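Local coordinates for putative phosphomannomutase (Thermus thermophilus, PDB 1TUO), which probably interconverts phosphorylated sugars by moving a phosphate group within the sugar, as a magnesium-dependent member of the phosphohexose mutase family, at residues V51-D56 with V79-G84; G84-P89 with G103-A108; L90-V95 with K119-T124; R41-R46 with M75-V80. All blocks are in the same frame, centred on the assembly; numbering follows the deposited sequence.

Overall arrangement
All four contacts lie in the N-terminal alpha/beta/alpha domain of the phosphohexomutase fold and reach one mixed sheet. Contact 4, where helix 29-45 meets the loop into strand 78-82, sits at the outer end; contact 1 pairs strands 50-55 and 78-82, its centre about 15 Å from that of contact 4. The chain then runs from strand 78-82 through Gly84, shared by contacts 1 and 2, into helix 88-97. Contacts 2 and 3, centres about 9 Å apart, lay successive parts of this helix and its lead-in on strands 102-106 and 115-122. Contacts 1 and 2, centres about 7 Å apart, also join through neighbouring strands 50-55 and 102-106, which ties the helix lead-in to the sheet.

Contact 1 of 4, residues V51-D56 with V79-G84; sequences VVVGHD and VVLLKG
Val53 holds CG1 anti to its backbone N and Leu81 does the same with CG (chi1 172°), so Leu81 CD1 swings across to meet Val53 CG1 obliquely at 3.8 Å. On the other face of the sheet, Val52 CG1 rests against Leu82 CG at the same separation; Leu91 of helix 88-97 packs on both residues. Between these two layers, strands 51-55 and 79-82 run parallel in a beta-alpha-beta unit, joined through helix 61-75. Val80 N donates to Val51 O, Val53 N to Val80 O at 2.9 Å, and Leu82 N to Val53 O, the last almost along the C=O axis with an N-H...O angle of 171°.

Beyond Leu82 the chains diverge and water takes over the pairing. One water accepts from His55 N and donates to Leu82 O and Gly84 O; a second lies at the ring edge, 2.8 Å from His55 NE2, and donates to Leu82 O. His55 CG sits in the crowded position between backbone N and carbonyl carbon (chi1 65°), and Gly84 O lies over one face of the ring. Its ND1 donates to Asp56 O at 2.9 Å, on a carbonyl lone pair and nearly in the ring plane, which fixes the ring's rotation. An alanine at His55 would probably loosen the turn after the strand, since both this bond and the ring's water link to Leu82 O would be lost. The backbone ladder thus ends in a water-linked polar patch, where ND1 gives its proton to Asp56 O and one water ties NE2 to Leu82 O.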
loop_
_atom_site.group_PDB
_atom_site.type_symbol
_atom_site.label_atom_id
_atom_site.label_comp_id
_atom_site.label_asym_id
_atom_site.label_seq_id
_atom_site.Cartn_x
_atom_site.Cartn_y
_atom_site.Cartn_z
ATOM N N VAL A 51 22.648 -5.058 0.959
ATOM C CA VAL A 51 21.246 -5.469 0.947
ATOM C C VAL A 51 20.659 -5.033 2.271
ATOM O O VAL A 51 21.275 -5.235 3.315
ATOM C CB VAL A 51 21.077 -7.002 0.849
ATOM C CG1 VAL A 51 19.583 -7.357 0.857
ATOM C CG2 VAL A 51 21.733 -7.523 -0.419
ATOM N N VAL A 52 19.476 -4.431 2.221
ATOM C CA VAL A 52 18.801 -3.995 3.435
ATOM C C VAL A 52 17.646 -4.950 3.683
ATOM O O VAL A 52 16.892 -5.265 2.765
ATOM C CB VAL A 52 18.267 -2.559 3.294
ATOM C CG1 VAL A 52 17.695 -2.087 4.619
ATOM C CG2 VAL A 52 19.399 -1.627 2.858
ATOM N N VAL A 53 17.533 -5.433 4.916
ATOM C CA VAL A 53 16.466 -6.364 5.283
ATOM C C VAL A 53 15.592 -5.733 6.362
ATOM O O VAL A 53 16.092 -5.047 7.251
ATOM C CB VAL A 53 17.049 -7.687 5.840
ATOM C CG1 VAL A 53 15.911 -8.630 6.264
ATOM C CG2 VAL A 53 17.910 -8.360 4.780
ATOM N N GLY A 54 14.288 -5.963 6.279
ATOM C CA GLY A 54 13.387 -5.425 7.279
ATOM C C GLY A 54 12.293 -6.433 7.570
ATOM O O GLY A 54 12.160 -7.428 6.855
ATOM N N HIS A 55 11.514 -6.188 8.621
ATOM C CA HIS A 55 10.414 -7.093 8.966
ATOM C C HIS A 55 9.281 -6.313 9.621
ATOM O O HIS A 55 9.502 -5.209 10.108
ATOM C CB HIS A 55 10.910 -8.173 9.924
ATOM C CG HIS A 55 11.349 -7.647 11.254
ATOM N ND1 HIS A 55 10.473 -7.436 12.300
ATOM C CD2 HIS A 55 12.575 -7.304 11.715
ATOM C CE1 HIS A 55 11.143 -6.987 13.346
ATOM N NE2 HIS A 55 12.420 -6.900 13.018
ATOM N N ASP A 56 8.073 -6.878 9.625
ATOM C CA ASP A 56 6.945 -6.204 10.259
ATOM C C ASP A 56 6.687 -6.810 11.639
ATOM O O ASP A 56 7.616 -7.327 12.254
ATOM C CB ASP A 56 5.694 -6.244 9.369
ATOM C CG ASP A 56 5.210 -7.647 9.063
ATOM O OD1 ASP A 56 4.343 -7.765 8.169
ATOM O OD2 ASP A 56 5.672 -8.618 9.701
ATOM N N VAL A 79 25.293 -6.671 4.583
ATOM C CA VAL A 79 23.900 -6.607 5.010
ATOM C C VAL A 79 23.617 -5.647 6.155
ATOM O O VAL A 79 24.420 -5.503 7.077
ATOM C CB VAL A 79 23.393 -8.009 5.446
ATOM C CG1 VAL A 79 21.936 -7.932 5.887
ATOM C CG2 VAL A 79 23.546 -9.004 4.308
ATOM N N VAL A 80 22.465 -4.990 6.073
ATOM C CA VAL A 80 21.998 -4.089 7.113
ATOM C C VAL A 80 20.577 -4.519 7.444
ATOM O O VAL A 80 19.714 -4.551 6.571
ATOM C CB VAL A 80 21.956 -2.615 6.650
ATOM C CG1 VAL A 80 21.148 -1.782 7.645
ATOM C CG2 VAL A 80 23.373 -2.060 6.541
ATOM N N LEU A 81 20.346 -4.881 8.701
ATOM C CA LEU A 81 19.017 -5.278 9.142
ATOM C C LEU A 81 18.460 -4.071 9.887
ATOM O O LEU A 81 19.121 -3.529 10.768
ATOM C CB LEU A 81 19.092 -6.478 10.093
ATOM C CG LEU A 81 17.773 -6.863 10.782
ATOM C CD1 LEU A 81 16.782 -7.384 9.750
ATOM C CD2 LEU A 81 18.034 -7.929 11.854
ATOM N N LEU A 82 17.259 -3.640 9.525
ATOM C CA LEU A 82 16.666 -2.498 10.195
ATOM C C LEU A 82 16.167 -2.910 11.568
ATOM O O LEU A 82 15.567 -3.974 11.735
ATOM C CB LEU A 82 15.525 -1.918 9.359
ATOM C CG LEU A 82 15.969 -1.410 7.986
ATOM C CD1 LEU A 82 14.778 -0.823 7.245
ATOM C CD2 LEU A 82 17.057 -0.351 8.163
ATOM N N LYS A 83 16.432 -2.052 12.545
ATOM C CA LYS A 83 16.058 -2.288 13.932
ATOM C C LYS A 83 14.563 -2.236 14.226
ATOM O O LYS A 83 13.893 -1.232 13.956
ATOM C CB LYS A 83 16.775 -1.281 14.838
ATOM C CG LYS A 83 16.489 -1.476 16.324
ATOM C CD LYS A 83 17.170 -0.407 17.165
ATOM C CE LYS A 83 16.887 -0.611 18.648
ATOM N NZ LYS A 83 15.426 -0.559 18.947
ATOM N N GLY A 84 14.061 -3.326 14.800
ATOM C CA GLY A 84 12.661 -3.412 15.167
ATOM C C GLY A 84 11.712 -3.502 13.995
ATOM O O GLY A 84 12.141 -3.468 12.843
HETATM O O HOH W 1 13.099 -4.459 10.426
HETATM O O HOH W 2 15.025 -6.124 13.524
#

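Contact 2 of 4, residues G84-P89 with G103-A108; sequences GPVPTP and GAMLTA
The lead-in to helix 88-97 passes beside the C-terminal end of strand 102-106 in the first alpha/beta/alpha domain, and Met105 makes most of the contact between them. Met105 points toward the segment 84-89 with CG anti to its backbone N (chi1 177°), then bends at chi2 (78°), so that its terminal methyl is carried to the backbone of the loop. There CE lies 3.2 Å from Val86 O, a close approach of a methyl to a carbonyl oxygen, and 4.3 Å from Val86 CG2. Farther back along the chain, Met105 CG faces Thr88 OG1 at 3.9 Å, the two side chains crossing obliquely.

Thr88, in the first turn of the helix, sets OG1 beside its own backbone N and anti to the carbonyl carbon. OG1 touches the methionine without bonding to it; its hydrogen-bond partner is Asp251 OD2, from another part of the chain. Thr107 CG2 also approaches Thr88 OG1, at 4.1 Å; it takes the crowded position between backbone N and carbonyl carbon, which leaves Thr107 OG1 anti to its N and hydrogen-bonded to Asp56 OD1. Each threonine therefore contributes to the interface while its hydroxyl is tied to an aspartate outside it. Val86 is itself bound by its backbone to His55, so the carbonyl met by Met105 belongs to an anchored loop.

Pro87 stands at the N-cap, directly before the helix. The whole is a strand-to-helix connection of an alpha/beta domain, the link from strand 78-82 to helix 88-97 passing the C-terminal end of strand 102-106, which lies beyond strand 50-55 in the sheet.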
loop_
_atom_site.group_PDB
_atom_site.type_symbol
_atom_site.label_atom_id
_atom_site.label_comp_id
_atom_site.label_asym_id
_atom_site.label_seq_id
_atom_site.Cartn_x
_atom_site.Cartn_y
_atom_site.Cartn_z
ATOM N N GLY A 84 14.061 -3.326 14.800
ATOM C CA GLY A 84 12.661 -3.412 15.167
ATOM C C GLY A 84 11.712 -3.502 13.995
ATOM O O GLY A 84 12.141 -3.468 12.843
ATOM N N PRO A 85 10.405 -3.638 14.261
ATOM C CA PRO A 85 9.461 -3.721 13.144
ATOM C C PRO A 85 9.449 -2.392 12.405
ATOM O O PRO A 85 9.508 -1.328 13.028
ATOM C CB PRO A 85 8.131 -4.009 13.832
ATOM C CG PRO A 85 8.274 -3.291 15.153
ATOM C CD PRO A 85 9.702 -3.637 15.559
ATOM N N VAL A 86 9.384 -2.451 11.081
ATOM C CA VAL A 86 9.372 -1.236 10.284
ATOM C C VAL A 86 8.347 -1.273 9.155
ATOM O O VAL A 86 7.986 -2.340 8.657
ATOM C CB VAL A 86 10.758 -0.974 9.616
ATOM C CG1 VAL A 86 11.840 -0.793 10.670
ATOM C CG2 VAL A 86 11.109 -2.129 8.687
ATOM N N PRO A 87 7.865 -0.096 8.738
ATOM C CA PRO A 87 6.894 -0.020 7.646
ATOM C C PRO A 87 7.637 -0.371 6.355
ATOM O O PRO A 87 8.842 -0.102 6.225
ATOM C CB PRO A 87 6.486 1.454 7.629
ATOM C CG PRO A 87 6.762 1.928 9.009
ATOM C CD PRO A 87 8.027 1.216 9.393
ATOM N N THR A 88 6.930 -0.972 5.406
ATOM C CA THR A 88 7.534 -1.303 4.120
ATOM C C THR A 88 8.201 -0.066 3.505
ATOM O O THR A 88 9.333 -0.139 3.018
ATOM C CB THR A 88 6.466 -1.865 3.146
ATOM O OG1 THR A 88 6.252 -3.250 3.450
ATOM C CG2 THR A 88 6.904 -1.718 1.681
ATOM N N PRO A 89 7.510 1.084 3.517
ATOM C CA PRO A 89 8.151 2.266 2.927
ATOM C C PRO A 89 9.481 2.662 3.568
ATOM O O PRO A 89 10.343 3.219 2.892
ATOM C CB PRO A 89 7.078 3.352 3.049
ATOM C CG PRO A 89 6.182 2.856 4.170
ATOM C CD PRO A 89 6.117 1.382 3.888
ATOM N N GLY A 103 16.670 -4.795 -1.482
ATOM C CA GLY A 103 16.162 -4.979 -0.134
ATOM C C GLY A 103 15.176 -6.130 -0.075
ATOM O O GLY A 103 14.578 -6.501 -1.086
ATOM N N ALA A 104 15.017 -6.696 1.116
ATOM C CA ALA A 104 14.090 -7.799 1.322
ATOM C C ALA A 104 13.255 -7.448 2.536
ATOM O O ALA A 104 13.787 -7.076 3.573
ATOM C CB ALA A 104 14.851 -9.092 1.566
ATOM N N MET A 105 11.944 -7.560 2.400
ATOM C CA MET A 105 11.061 -7.242 3.513
ATOM C C MET A 105 10.219 -8.452 3.912
ATOM O O MET A 105 9.523 -9.052 3.104
ATOM C CB MET A 105 10.149 -6.092 3.084
ATOM C CG MET A 105 9.133 -5.716 4.164
ATOM S SD MET A 105 9.866 -4.730 5.476
ATOM C CE MET A 105 8.449 -4.698 6.583
ATOM N N LEU A 106 10.303 -8.803 5.191
ATOM C CA LEU A 106 9.528 -9.918 5.718
ATOM C C LEU A 106 8.174 -9.339 6.116
ATOM O O LEU A 106 8.052 -8.622 7.118
ATOM C CB LEU A 106 10.222 -10.541 6.937
ATOM C CG LEU A 106 11.282 -11.623 6.679
ATOM C CD1 LEU A 106 10.604 -12.877 6.121
ATOM C CD2 LEU A 106 12.353 -11.105 5.712
ATOM N N THR A 107 7.167 -9.631 5.302
ATOM C CA THR A 107 5.824 -9.143 5.551
ATOM C C THR A 107 4.820 -9.853 4.660
ATOM O O THR A 107 5.187 -10.438 3.639
ATOM C CB THR A 107 5.726 -7.614 5.272
ATOM O OG1 THR A 107 4.438 -7.131 5.667
ATOM C CG2 THR A 107 5.913 -7.323 3.784
ATOM N N ALA A 108 3.559 -9.813 5.082
ATOM C CA ALA A 108 2.449 -10.369 4.325
ATOM C C ALA A 108 1.421 -9.236 4.257
ATOM O O ALA A 108 0.220 -9.452 4.069
ATOM C CB ALA A 108 1.868 -11.601 5.012
#

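Contact 3 of 4, residues L90-V95 with K119-T124; sequences LLSFAV and KFKDAT
Helix 90-95 lies over strand 119-122 with its axis 8.9 Å away at closest approach and the two directions inclined by 33°. The strand's main contribution is Lys121, which points toward the helix and sets CG beside its own backbone N (chi1 -47°). A bend at chi2 (-58°) turns the chain along the helix surface, and from there it runs extended to NZ. Leu91 CD1 meets the start of this chain, at Lys121 CG, from 3.7 Å, the two side chains crossing obliquely. Ser92 OG lies alongside the later methylenes, 3.5 Å from Lys121 CE.

The serine hydroxyl and the ammonium are brought together by Glu345, whose OE1 accepts a hydrogen bond from Ser92 OG and forms a salt bridge with Lys121 NZ. This helix-on-sheet layer belongs to the first alpha/beta/alpha domain: helix 88-97 covers the sheet face that carries Val52 and Leu82, and strand 115-122 runs antiparallel to its neighbour 102-106. An alanine at Lys121 would probably weaken the hold of Glu345 on this corner, because the salt bridge would go along with the methylenes that lie against Leu91 and Ser92.

One helical turn on from Leu91, Val95 places CG1 anti to its N and presses it against the backbone at Asp122 and Ala123, 3.4 Å from Asp122 O. Asp122 shapes the turn that follows: OD2 accepts from Thr124 N, met from above the carboxylate plane, making an Asx turn, and its syn lone pair receives Thr124 OG1 at 2.6 Å. The other carboxylate oxygen, OD1, forms a salt bridge with Lys319.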
loop_
_atom_site.group_PDB
_atom_site.type_symbol
_atom_site.label_atom_id
_atom_site.label_comp_id
_atom_site.label_asym_id
_atom_site.label_seq_id
_atom_site.Cartn_x
_atom_site.Cartn_y
_atom_site.Cartn_z
ATOM N N LEU A 90 9.661 2.386 4.861
ATOM C CA LEU A 90 10.934 2.715 5.505
ATOM C C LEU A 90 12.020 1.790 4.938
ATOM O O LEU A 90 13.153 2.212 4.685
ATOM C CB LEU A 90 10.852 2.541 7.027
ATOM C CG LEU A 90 12.185 2.639 7.793
ATOM C CD1 LEU A 90 12.866 3.962 7.463
ATOM C CD2 LEU A 90 11.940 2.524 9.298
ATOM N N LEU A 91 11.681 0.521 4.738
ATOM C CA LEU A 91 12.655 -0.409 4.182
ATOM C C LEU A 91 13.008 0.025 2.760
ATOM O O LEU A 91 14.183 0.074 2.386
ATOM C CB LEU A 91 12.095 -1.838 4.203
ATOM C CG LEU A 91 12.937 -3.010 3.668
ATOM C CD1 LEU A 91 12.834 -3.071 2.153
ATOM C CD2 LEU A 91 14.384 -2.878 4.126
ATOM N N SER A 92 12.000 0.371 1.967
ATOM C CA SER A 92 12.257 0.802 0.595
ATOM C C SER A 92 13.088 2.083 0.591
ATOM O O SER A 92 13.989 2.255 -0.232
ATOM C CB SER A 92 10.942 1.011 -0.157
ATOM O OG SER A 92 10.263 -0.228 -0.332
ATOM N N PHE A 93 12.798 2.978 1.524
ATOM C CA PHE A 93 13.559 4.217 1.617
ATOM C C PHE A 93 15.015 3.902 1.964
ATOM O O PHE A 93 15.942 4.469 1.381
ATOM C CB PHE A 93 12.980 5.119 2.708
ATOM C CG PHE A 93 13.959 6.142 3.220
ATOM C CD1 PHE A 93 14.272 7.268 2.463
ATOM C CD2 PHE A 93 14.607 5.944 4.433
ATOM C CE1 PHE A 93 15.228 8.187 2.917
ATOM C CE2 PHE A 93 15.559 6.851 4.894
ATOM C CZ PHE A 93 15.868 7.976 4.130
ATOM N N ALA A 94 15.206 2.999 2.922
ATOM C CA ALA A 94 16.543 2.621 3.365
ATOM C C ALA A 94 17.379 2.081 2.210
ATOM O O ALA A 94 18.571 2.366 2.102
ATOM C CB ALA A 94 16.446 1.588 4.478
ATOM N N VAL A 95 16.753 1.298 1.344
ATOM C CA VAL A 95 17.471 0.744 0.205
ATOM C C VAL A 95 18.065 1.857 -0.656
ATOM O O VAL A 95 19.232 1.805 -1.036
ATOM C CB VAL A 95 16.541 -0.118 -0.668
ATOM C CG1 VAL A 95 17.217 -0.437 -1.995
ATOM C CG2 VAL A 95 16.199 -1.410 0.071
ATOM N N LYS A 119 9.147 -9.855 0.377
ATOM C CA LYS A 119 8.913 -8.941 -0.734
ATOM C C LYS A 119 10.230 -8.232 -1.039
ATOM O O LYS A 119 10.800 -7.559 -0.176
ATOM C CB LYS A 119 7.827 -7.932 -0.371
ATOM C CG LYS A 119 6.430 -8.546 -0.294
ATOM C CD LYS A 119 5.360 -7.468 -0.265
ATOM C CE LYS A 119 3.971 -8.053 -0.423
ATOM N NZ LYS A 119 2.936 -6.983 -0.421
ATOM N N PHE A 120 10.690 -8.381 -2.276
ATOM C CA PHE A 120 11.960 -7.809 -2.720
ATOM C C PHE A 120 11.820 -6.433 -3.358
ATOM O O PHE A 120 10.845 -6.149 -4.055
ATOM C CB PHE A 120 12.630 -8.762 -3.718
ATOM C CG PHE A 120 12.986 -10.100 -3.130
ATOM C CD1 PHE A 120 14.008 -10.211 -2.196
ATOM C CD2 PHE A 120 12.287 -11.246 -3.502
ATOM C CE1 PHE A 120 14.340 -11.446 -1.631
ATOM C CE2 PHE A 120 12.615 -12.495 -2.937
ATOM C CZ PHE A 120 13.642 -12.588 -2.003
ATOM N N LYS A 121 12.822 -5.596 -3.116
ATOM C CA LYS A 121 12.854 -4.234 -3.640
ATOM C C LYS A 121 14.143 -4.082 -4.438
ATOM O O LYS A 121 15.161 -4.665 -4.069
ATOM C CB LYS A 121 12.890 -3.223 -2.491
ATOM C CG LYS A 121 11.879 -3.472 -1.372
ATOM C CD LYS A 121 10.454 -3.477 -1.903
ATOM C CE LYS A 121 9.445 -3.643 -0.769
ATOM N NZ LYS A 121 8.058 -3.648 -1.292
ATOM N N ASP A 122 14.117 -3.309 -5.520
ATOM C CA ASP A 122 15.353 -3.116 -6.264
ATOM C C ASP A 122 16.022 -1.816 -5.822
ATOM O O ASP A 122 15.546 -1.145 -4.906
ATOM C CB ASP A 122 15.107 -3.157 -7.785
ATOM C CG ASP A 122 14.239 -2.027 -8.288
ATOM O OD1 ASP A 122 13.728 -2.163 -9.425
ATOM O OD2 ASP A 122 14.075 -1.004 -7.584
ATOM N N ALA A 123 17.128 -1.467 -6.468
ATOM C CA ALA A 123 17.888 -0.273 -6.100
ATOM C C ALA A 123 17.131 1.050 -6.093
ATOM O O ALA A 123 17.567 2.007 -5.444
ATOM C CB ALA A 123 19.106 -0.157 -6.996
ATOM N N THR A 124 16.011 1.120 -6.802
ATOM C CA THR A 124 15.256 2.366 -6.855
ATOM C C THR A 124 14.413 2.575 -5.608
ATOM O O THR A 124 13.846 3.647 -5.417
ATOM C CB THR A 124 14.319 2.419 -8.079
ATOM O OG1 THR A 124 13.262 1.466 -7.914
ATOM C CG2 THR A 124 15.087 2.107 -9.349
#

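Contact 4 of 4, residues R41-R46 with M75-V80; sequences RHLLER and MGLKVV
Leu77 projects from the loop before strand 78-80 into the shallow hollow formed by Leu43 CB and the Leu44 side chain on helix 41-45, and its two methyls divide the work. CD1 touches Leu43 CB at 4.0 Å, while CD2 reaches Leu44 CG at 4.1 Å, so the forked end straddles two successive helix positions. Leu44 answers from the helix: its CD1 bears on Met75 O at 3.7 Å.

Met75 supplies the second bump. Its chain leaves with CG beside the backbone N and runs straight through chi2, then turns at chi3 (71°), which drops CE onto the helix backbone, 3.4 Å from Arg41 N. The same methyl lies 3.8 Å from Arg41 CG, where the methionine and arginine chains cross at about a right angle. Gly76, between these two residues, ends helix 61-75 in a Schellman motif; its positive phi (117°) turns the chain so that Met75 and Leu77 both face the helix.

Deeper in, Leu43 and Leu77 both pack on Val51 of the sheet, whereas Arg41 is directed outward and pairs through NE with Glu37 of its own helix. The contact is thus held by apolar surfaces, arginine lending only its methylene to the methionine while its charged end turns away.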
loop_
_atom_site.group_PDB
_atom_site.type_symbol
_atom_site.label_atom_id
_atom_site.label_comp_id
_atom_site.label_asym_id
_atom_site.label_seq_id
_atom_site.Cartn_x
_atom_site.Cartn_y
_atom_site.Cartn_z
ATOM N N ARG A 41 22.494 -15.556 -4.746
ATOM C CA ARG A 41 23.133 -15.946 -5.999
ATOM C C ARG A 41 22.780 -14.925 -7.068
ATOM O O ARG A 41 23.628 -14.525 -7.872
ATOM C CB ARG A 41 22.667 -17.341 -6.434
ATOM C CG ARG A 41 23.081 -18.452 -5.478
ATOM C CD ARG A 41 22.844 -19.845 -6.058
ATOM N NE ARG A 41 23.118 -20.888 -5.068
ATOM C CZ ARG A 41 23.203 -22.187 -5.340
ATOM N NH1 ARG A 41 23.040 -22.625 -6.581
ATOM N NH2 ARG A 41 23.451 -23.055 -4.367
ATOM N N HIS A 42 21.520 -14.506 -7.074
ATOM C CA HIS A 42 21.050 -13.521 -8.035
ATOM C C HIS A 42 21.809 -12.201 -7.900
ATOM O O HIS A 42 22.241 -11.611 -8.896
ATOM C CB HIS A 42 19.559 -13.261 -7.834
ATOM C CG HIS A 42 19.051 -12.070 -8.582
ATOM N ND1 HIS A 42 18.961 -12.037 -9.958
ATOM C CD2 HIS A 42 18.577 -10.881 -8.145
ATOM C CE1 HIS A 42 18.453 -10.878 -10.335
ATOM N NE2 HIS A 42 18.212 -10.157 -9.254
ATOM N N LEU A 43 21.973 -11.740 -6.669
ATOM C CA LEU A 43 22.665 -10.479 -6.431
ATOM C C LEU A 43 24.156 -10.549 -6.734
ATOM O O LEU A 43 24.724 -9.601 -7.278
ATOM C CB LEU A 43 22.424 -9.890 -5.029
ATOM C CG LEU A 43 21.139 -9.208 -4.555
ATOM C CD1 LEU A 43 21.129 -8.829 -3.072
ATOM C CD2 LEU A 43 20.605 -7.992 -5.312
ATOM N N LEU A 44 24.792 -11.659 -6.380
ATOM C CA LEU A 44 26.224 -11.813 -6.632
ATOM C C LEU A 44 26.488 -11.786 -8.134
ATOM O O LEU A 44 27.500 -11.244 -8.588
ATOM C CB LEU A 44 26.726 -13.132 -6.036
ATOM C CG LEU A 44 26.823 -13.196 -4.508
ATOM C CD1 LEU A 44 27.107 -14.626 -4.088
ATOM C CD2 LEU A 44 27.933 -12.275 -4.017
ATOM N N GLU A 45 25.569 -12.366 -8.898
ATOM C CA GLU A 45 25.689 -12.415 -10.354
ATOM C C GLU A 45 25.636 -11.013 -10.955
ATOM O O GLU A 45 26.112 -10.786 -12.067
ATOM C CB GLU A 45 24.562 -13.284 -10.935
ATOM C CG GLU A 45 24.677 -13.605 -12.430
ATOM C CD GLU A 45 24.325 -12.429 -13.324
ATOM O OE1 GLU A 45 23.236 -11.845 -13.133
ATOM O OE2 GLU A 45 25.130 -12.092 -14.222
ATOM N N ARG A 46 25.058 -10.072 -10.218
ATOM C CA ARG A 46 24.949 -8.700 -10.700
ATOM C C ARG A 46 25.961 -7.756 -10.056
ATOM O O ARG A 46 25.834 -6.539 -10.172
ATOM C CB ARG A 46 23.537 -8.159 -10.467
ATOM C CG ARG A 46 22.459 -8.801 -11.320
ATOM C CD ARG A 46 21.160 -8.027 -11.171
ATOM N NE ARG A 46 20.083 -8.572 -11.992
ATOM C CZ ARG A 46 19.149 -7.608 -11.899
ATOM N NH1 ARG A 46 19.431 -6.876 -10.836
ATOM N NH2 ARG A 46 17.951 -7.509 -12.485
ATOM N N MET A 75 27.040 -15.241 2.379
ATOM C CA MET A 75 27.288 -15.455 0.957
ATOM C C MET A 75 28.193 -14.380 0.362
ATOM O O MET A 75 28.637 -14.508 -0.772
ATOM C CB MET A 75 25.969 -15.489 0.182
ATOM C CG MET A 75 25.127 -16.721 0.460
ATOM S SD MET A 75 23.600 -16.711 -0.482
ATOM C CE MET A 75 24.224 -17.022 -2.159
ATOM N N GLY A 76 28.450 -13.316 1.119
ATOM C CA GLY A 76 29.319 -12.262 0.615
ATOM C C GLY A 76 28.679 -10.898 0.430
ATOM O O GLY A 76 29.359 -9.929 0.079
ATOM N N LEU A 77 27.370 -10.807 0.639
ATOM C CA LEU A 77 26.691 -9.525 0.507
ATOM C C LEU A 77 26.887 -8.732 1.788
ATOM O O LEU A 77 27.014 -9.313 2.866
ATOM C CB LEU A 77 25.183 -9.719 0.285
ATOM C CG LEU A 77 24.667 -10.299 -1.035
ATOM C CD1 LEU A 77 25.240 -9.494 -2.194
ATOM C CD2 LEU A 77 25.051 -11.751 -1.160
ATOM N N LYS A 78 26.940 -7.408 1.680
ATOM C CA LYS A 78 27.049 -6.598 2.885
ATOM C C LYS A 78 25.590 -6.479 3.304
ATOM O O LYS A 78 24.732 -6.222 2.468
ATOM C CB LYS A 78 27.617 -5.213 2.578
ATOM C CG LYS A 78 27.818 -4.360 3.824
ATOM C CD LYS A 78 28.506 -3.046 3.496
ATOM C CE LYS A 78 28.873 -2.291 4.764
ATOM N NZ LYS A 78 29.664 -1.064 4.465
ATOM N N VAL A 79 25.293 -6.671 4.583
ATOM C CA VAL A 79 23.900 -6.607 5.010
ATOM C C VAL A 79 23.617 -5.647 6.155
ATOM O O VAL A 79 24.420 -5.503 7.077
ATOM C CB VAL A 79 23.393 -8.009 5.446
ATOM C CG1 VAL A 79 21.936 -7.932 5.887
ATOM C CG2 VAL A 79 23.546 -9.004 4.308
ATOM N N VAL A 80 22.465 -4.990 6.073
ATOM C CA VAL A 80 21.998 -4.089 7.113
ATOM C C VAL A 80 20.577 -4.519 7.444
ATOM O O VAL A 80 19.714 -4.551 6.571
ATOM C CB VAL A 80 21.956 -2.615 6.650
ATOM C CG1 VAL A 80 21.148 -1.782 7.645
ATOM C CG2 VAL A 80 23.373 -2.060 6.541
#